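Local coordinates for transcriptional regulator (Streptococcus dysgalactiae, PDB 4YV9), which probably regulates transcription in quorum sensing, binding DNA and responding to SHP pheromone peptides as their receptor, at residues E223-L228 with R248-I253; R11-K16 with D53-T58. All coordinates share one frame; numbering follows the deposited sequence.

Contact 1 (E223-L228 with R248-I253); sequences EKTVFL and RQALQI
Thr225 of helix 221-236 and Ile253 of helix 242-256 reach toward each other, tip to tip. The closest pair is Thr225 OG1 to Ile253 CG2, at 3.5 Å. Ile253 CG2 is a methyl, so this is a van der Waals touch; the hydroxyl is hydrogen-bonded to Phe221 O, one turn back in its own helix. Thr225 CG2 lies anti to the backbone N and rests on Ile253 CG2 at 3.8 Å. Leu228, one turn on, carries the other half of the contact. Its CG is anti to the backbone N (chi1 177°), and Leu228 CD2 lies 3.7 Å from Ala250 N. Leu228 CD2 also meets Gln249 CB, where the two side chains cross at about a right angle, and Ile253 CD1 at 4.2 Å. Ala250 CB sits 3.6 Å from Thr225 O. Thr225 CA and Ala250 CA are 5.6 Å apart, consistent with the small alanine. The axes of the two segments pass 8.7 Å apart, with 147° between their N-to-C directions, an antiparallel pairing consistent with the TPR-like Rgg repeat domain. Leu257 of the second subunit packs on Thr225 and Ile253. Helix 179-197 packs against Val226 and Phe227, and helix 260-273 against Val226 and Leu251.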
loop_
_atom_site.group_PDB
_atom_site.type_symbol
_atom_site.label_atom_id
_atom_site.label_comp_id
_atom_site.label_asym_id
_atom_site.label_seq_id
_atom_site.Cartn_x
_atom_site.Cartn_y
_atom_site.Cartn_z
ATOM N N GLU B 223 4.608 -11.675 3.704
ATOM C CA GLU B 223 4.276 -12.703 2.737
ATOM C C GLU B 223 5.488 -13.556 2.413
ATOM O O GLU B 223 5.351 -14.737 2.190
ATOM C CB GLU B 223 3.705 -12.074 1.458
ATOM C CG GLU B 223 2.358 -11.390 1.677
ATOM C CD GLU B 223 2.485 -10.019 2.338
ATOM O OE1 GLU B 223 3.585 -9.411 2.256
ATOM O OE2 GLU B 223 1.481 -9.547 2.914
ATOM N N LYS B 224 6.674 -12.952 2.363
ATOM C CA LYS B 224 7.893 -13.725 2.123
ATOM C C LYS B 224 8.166 -14.725 3.256
ATOM O O LYS B 224 8.671 -15.824 3.015
ATOM C CB LYS B 224 9.088 -12.798 1.959
ATOM C CG LYS B 224 9.063 -12.013 0.638
ATOM C CD LYS B 224 10.221 -11.035 0.561
ATOM C CE LYS B 224 10.384 -10.483 -0.869
ATOM N NZ LYS B 224 11.248 -9.285 -0.862
ATOM N N THR B 225 7.840 -14.329 4.483
ATOM C CA THR B 225 8.071 -15.205 5.636
ATOM C C THR B 225 7.101 -16.377 5.628
ATOM O O THR B 225 7.500 -17.520 5.850
ATOM C CB THR B 225 7.929 -14.460 6.951
ATOM O OG1 THR B 225 8.897 -13.409 7.005
ATOM C CG2 THR B 225 8.134 -15.412 8.137
ATOM N N VAL B 226 5.827 -16.089 5.359
ATOM C CA VAL B 226 4.825 -17.148 5.267
ATOM C C VAL B 226 5.156 -18.071 4.095
ATOM O O VAL B 226 5.090 -19.293 4.218
ATOM C CB VAL B 226 3.400 -16.557 5.118
ATOM C CG1 VAL B 226 2.393 -17.627 4.738
ATOM C CG2 VAL B 226 2.977 -15.859 6.425
ATOM N N PHE B 227 5.535 -17.482 2.961
ATOM C CA PHE B 227 5.922 -18.266 1.786
ATOM C C PHE B 227 7.160 -19.126 2.054
ATOM O O PHE B 227 7.268 -20.235 1.542
ATOM C CB PHE B 227 6.159 -17.340 0.597
ATOM C CG PHE B 227 6.415 -18.058 -0.701
ATOM C CD1 PHE B 227 5.532 -19.021 -1.172
ATOM C CD2 PHE B 227 7.530 -17.760 -1.457
ATOM C CE1 PHE B 227 5.767 -19.680 -2.367
ATOM C CE2 PHE B 227 7.768 -18.418 -2.656
ATOM C CZ PHE B 227 6.882 -19.377 -3.106
ATOM N N LEU B 228 8.097 -18.626 2.857
ATOM C CA LEU B 228 9.242 -19.451 3.262
ATOM C C LEU B 228 8.736 -20.717 3.953
ATOM O O LEU B 228 9.227 -21.812 3.711
ATOM C CB LEU B 228 10.172 -18.676 4.201
ATOM C CG LEU B 228 11.379 -19.421 4.764
ATOM C CD1 LEU B 228 12.265 -19.922 3.642
ATOM C CD2 LEU B 228 12.146 -18.477 5.671
ATOM N N ARG B 248 11.665 -23.978 9.904
ATOM C CA ARG B 248 12.250 -23.540 11.173
ATOM C C ARG B 248 12.783 -22.099 11.081
ATOM O O ARG B 248 12.701 -21.347 12.046
ATOM C CB ARG B 248 13.355 -24.495 11.619
ATOM C CG ARG B 248 12.819 -25.669 12.428
ATOM C CD ARG B 248 13.915 -26.669 12.776
ATOM N NE ARG B 248 14.660 -27.061 11.583
ATOM C CZ ARG B 248 15.274 -28.228 11.433
ATOM N NH1 ARG B 248 15.240 -29.133 12.407
ATOM N NH2 ARG B 248 15.922 -28.490 10.307
ATOM N N GLN B 249 13.322 -21.719 9.922
ATOM C CA GLN B 249 13.766 -20.337 9.704
ATOM C C GLN B 249 12.598 -19.351 9.770
ATOM O O GLN B 249 12.699 -18.283 10.388
ATOM C CB GLN B 249 14.488 -20.214 8.355
ATOM C CG GLN B 249 15.847 -20.923 8.332
ATOM C CD GLN B 249 16.446 -20.961 6.944
ATOM O OE1 GLN B 249 15.877 -20.415 6.012
ATOM N NE2 GLN B 249 17.598 -21.601 6.804
ATOM N N ALA B 250 11.482 -19.713 9.148
ATOM C CA ALA B 250 10.293 -18.864 9.195
ATOM C C ALA B 250 9.825 -18.686 10.629
ATOM O O ALA B 250 9.453 -17.584 11.019
ATOM C CB ALA B 250 9.175 -19.439 8.338
ATOM N N LEU B 251 9.859 -19.763 11.419
ATOM C CA LEU B 251 9.448 -19.683 12.819
ATOM C C LEU B 251 10.322 -18.681 13.563
ATOM O O LEU B 251 9.819 -17.857 14.332
ATOM C CB LEU B 251 9.526 -21.058 13.512
ATOM C CG LEU B 251 8.519 -22.132 13.094
ATOM C CD1 LEU B 251 8.734 -23.461 13.851
ATOM C CD2 LEU B 251 7.099 -21.629 13.272
ATOM N N GLN B 252 11.632 -18.782 13.345
ATOM C CA GLN B 252 12.600 -17.871 13.959
ATOM C C GLN B 252 12.291 -16.410 13.622
ATOM O O GLN B 252 12.409 -15.528 14.481
ATOM C CB GLN B 252 14.026 -18.197 13.499
ATOM C CG GLN B 252 14.597 -19.515 14.006
ATOM C CD GLN B 252 16.016 -19.764 13.495
ATOM O OE1 GLN B 252 16.928 -18.972 13.743
ATOM N NE2 GLN B 252 16.202 -20.866 12.772
ATOM N N ILE B 253 11.901 -16.156 12.376
ATOM C CA ILE B 253 11.555 -14.791 11.956
ATOM C C ILE B 253 10.383 -14.249 12.799
ATOM O O ILE B 253 10.491 -13.182 13.403
ATOM C CB ILE B 253 11.211 -14.741 10.444
ATOM C CG1 ILE B 253 12.464 -15.059 9.627
ATOM C CG2 ILE B 253 10.677 -13.368 10.052
ATOM C CD1 ILE B 253 12.246 -15.139 8.139
#

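Contact 2 (R11-K16 with D53-T58); sequences RLRQGK and DKLNIT. With SO4 (sulfate ion), chain M.
The ammonium of Lys16 reaches across to a backbone carbonyl just after a helix end. Lys16 NZ donates to Leu55 O at 2.8 Å, and the C=O...donor angle of 173° puts the nitrogen nearly along the C=O axis. Lys16 CG is anti to its own carbonyl carbon, and the chain stays extended until chi4 (-136°), which turns NZ. Its methylene groups do apolar work on the way. Lys16 CE lies 3.9 Å from Ile57 CD1, and the two side chains cross obliquely. Ile57 CD1 also meets Leu12 CB, at 4.1 Å. It therefore touches both the lysine and the leucine of segment 11-16. Beside them, Leu55 CD1 rests against Arg13 CB, at 4.2 Å.

Asn56 leaves the helical conformation with a positive phi of 57° and forms a Schellman motif at the end of helix 45-54. The turn carries Leu55 and Ile57, the two side chains that point toward helix 6-15. This joins the first helix of the helix-turn-helix family region to the exit of helix 45-54.

Beyond CB, the Arg13 chain turns from segment 53-58 and its guanidinium finds other partners. Its NE forms a salt bridge with Glu37. Arg13 NH2 holds O1 of a sulfate at 2.7 Å, and Gln14 NE2 binds that same oxygen at 2.7 Å. Arg13 NH1 donates to sulfate O3 and also to Val18 O. The sulfate lies at the edge of the guanidinium and probably comes from the crystallisation liquor.

Lys16 NZ also forms a salt bridge with Glu144 of the second subunit. One ammonium thus ties a carbonyl after a helix end to a carboxylate at the interface between the two chains. The Glu144 charge would be expected to favour the protonated lysine, in a contact whose other touching groups are largely apolar.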
loop_
_atom_site.group_PDB
_atom_site.type_symbol
_atom_site.label_atom_id
_atom_site.label_comp_id
_atom_site.label_asym_id
_atom_site.label_seq_id
_atom_site.Cartn_x
_atom_site.Cartn_y
_atom_site.Cartn_z
ATOM N N ARG B 11 -7.709 24.583 1.853
ATOM C CA ARG B 11 -6.807 24.228 2.937
ATOM C C ARG B 11 -5.505 23.637 2.409
ATOM O O ARG B 11 -4.420 23.991 2.855
ATOM C CB ARG B 11 -7.477 23.233 3.884
ATOM C CG ARG B 11 -6.603 22.800 5.053
ATOM C CD ARG B 11 -7.378 21.950 6.054
ATOM N NE ARG B 11 -7.848 20.694 5.475
ATOM C CZ ARG B 11 -7.126 19.578 5.424
ATOM N NH1 ARG B 11 -5.891 19.556 5.913
ATOM N NH2 ARG B 11 -7.640 18.483 4.877
ATOM N N LEU B 12 -5.614 22.721 1.465
ATOM C CA LEU B 12 -4.415 22.074 0.944
ATOM C C LEU B 12 -3.548 23.067 0.158
ATOM O O LEU B 12 -2.325 23.092 0.294
ATOM C CB LEU B 12 -4.804 20.876 0.084
ATOM C CG LEU B 12 -5.414 19.717 0.871
ATOM C CD1 LEU B 12 -6.068 18.728 -0.066
ATOM C CD2 LEU B 12 -4.354 19.022 1.698
ATOM N N ARG B 13 -4.196 23.906 -0.640
ATOM C CA ARG B 13 -3.497 24.920 -1.428
ATOM C C ARG B 13 -2.787 25.973 -0.575
ATOM O O ARG B 13 -1.608 26.251 -0.781
ATOM C CB ARG B 13 -4.468 25.628 -2.376
ATOM C CG ARG B 13 -3.843 26.832 -3.055
ATOM C CD ARG B 13 -4.860 27.718 -3.804
ATOM N NE ARG B 13 -5.887 28.308 -2.944
ATOM C CZ ARG B 13 -5.727 29.408 -2.210
ATOM N NH1 ARG B 13 -4.565 30.053 -2.211
ATOM N NH2 ARG B 13 -6.734 29.863 -1.467
ATOM N N GLN B 14 -3.513 26.575 0.365
ATOM C CA GLN B 14 -2.893 27.487 1.320
ATOM C C GLN B 14 -1.811 26.776 2.124
ATOM O O GLN B 14 -0.775 27.359 2.443
ATOM C CB GLN B 14 -3.943 28.089 2.255
ATOM C CG GLN B 14 -4.949 28.985 1.523
ATOM C CD GLN B 14 -6.024 29.531 2.442
ATOM O OE1 GLN B 14 -6.396 28.897 3.421
ATOM N NE2 GLN B 14 -6.525 30.719 2.130
ATOM N N GLY B 15 -2.050 25.509 2.435
ATOM C CA GLY B 15 -1.097 24.718 3.188
ATOM C C GLY B 15 0.232 24.542 2.465
ATOM O O GLY B 15 1.265 24.308 3.102
ATOM N N LYS B 16 0.207 24.660 1.140
ATOM C CA LYS B 16 1.421 24.595 0.329
ATOM C C LYS B 16 1.935 25.973 -0.068
ATOM O O LYS B 16 2.869 26.087 -0.863
ATOM C CB LYS B 16 1.176 23.755 -0.923
ATOM C CG LYS B 16 1.027 22.275 -0.611
ATOM C CD LYS B 16 0.919 21.447 -1.869
ATOM C CE LYS B 16 0.797 19.992 -1.515
ATOM N NZ LYS B 16 1.636 19.072 -2.329
ATOM N N ASP B 53 -3.358 18.204 -9.680
ATOM C CA ASP B 53 -2.114 17.852 -10.344
ATOM C C ASP B 53 -1.090 18.997 -10.227
ATOM O O ASP B 53 0.098 18.753 -9.997
ATOM C CB ASP B 53 -2.386 17.494 -11.808
ATOM C CG ASP B 53 -1.124 17.156 -12.573
ATOM O OD1 ASP B 53 -0.290 16.400 -12.055
ATOM O OD2 ASP B 53 -0.958 17.660 -13.710
ATOM N N LYS B 54 -1.548 20.230 -10.372
ATOM C CA LYS B 54 -0.679 21.397 -10.182
ATOM C C LYS B 54 -0.126 21.466 -8.757
ATOM O O LYS B 54 1.010 21.907 -8.544
ATOM C CB LYS B 54 -1.431 22.684 -10.533
ATOM C CG LYS B 54 -1.699 22.781 -12.057
ATOM C CD LYS B 54 -2.515 23.998 -12.448
ATOM C CE LYS B 54 -2.174 24.305 -13.931
ATOM N NZ LYS B 54 -3.169 25.115 -14.628
ATOM N N LEU B 55 -0.925 21.008 -7.796
ATOM C CA LEU B 55 -0.489 20.912 -6.405
ATOM C C LEU B 55 0.220 19.596 -6.071
ATOM O O LEU B 55 0.570 19.368 -4.911
ATOM C CB LEU B 55 -1.694 21.079 -5.470
ATOM C CG LEU B 55 -2.440 22.417 -5.565
ATOM C CD1 LEU B 55 -3.796 22.317 -4.830
ATOM C CD2 LEU B 55 -1.601 23.533 -4.969
ATOM N N ASN B 56 0.420 18.739 -7.077
ATOM C CA ASN B 56 1.069 17.426 -6.915
ATOM C C ASN B 56 0.366 16.525 -5.877
ATOM O O ASN B 56 1.009 15.824 -5.082
ATOM C CB ASN B 56 2.542 17.604 -6.557
ATOM C CG ASN B 56 3.335 18.254 -7.689
ATOM O OD1 ASN B 56 3.387 17.722 -8.798
ATOM N ND2 ASN B 56 3.927 19.412 -7.420
ATOM N N ILE B 57 -0.956 16.599 -5.894
ATOM C CA ILE B 57 -1.836 15.775 -5.072
ATOM C C ILE B 57 -2.718 15.001 -6.036
ATOM O O ILE B 57 -3.245 15.557 -7.000
ATOM C CB ILE B 57 -2.723 16.617 -4.125
ATOM C CG1 ILE B 57 -1.869 17.538 -3.254
ATOM C CG2 ILE B 57 -3.609 15.710 -3.254
ATOM C CD1 ILE B 57 -2.652 18.663 -2.607
ATOM N N THR B 58 -2.839 13.708 -5.827
ATOM C CA THR B 58 -3.730 12.937 -6.660
ATOM C C THR B 58 -5.098 12.854 -5.948
ATOM O O THR B 58 -5.173 12.982 -4.720
ATOM C CB THR B 58 -3.134 11.567 -6.939
ATOM O OG1 THR B 58 -4.130 10.713 -7.506
ATOM C CG2 THR B 58 -2.591 10.970 -5.651
HETATM S S SO4 M . -4.830 32.905 -0.042
HETATM O O1 SO4 M . -6.020 32.068 -0.165
HETATM O O2 SO4 M . -4.021 32.477 1.098
HETATM O O3 SO4 M . -4.019 32.797 -1.256
HETATM O O4 SO4 M . -5.243 34.291 0.149
#

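Contact 1 and contact 2 lie in different parts of one chain, the Rgg C-terminal repeat region and the helix-turn-helix region. They follow each other in series, with contact 2 closing before contact 1 opens. Their centres are 42 Å apart and their nearest atoms about 23 Å apart, so they do not touch. What they share is the second subunit, which packs on both, and so meets the probable DNA-binding part as well as the repeat domain. Contact 1 also borders the bound peptide, through a modified side chain that packs on Val226. Contact 2 has a sulfate instead, in the region whose family suggests DNA binding.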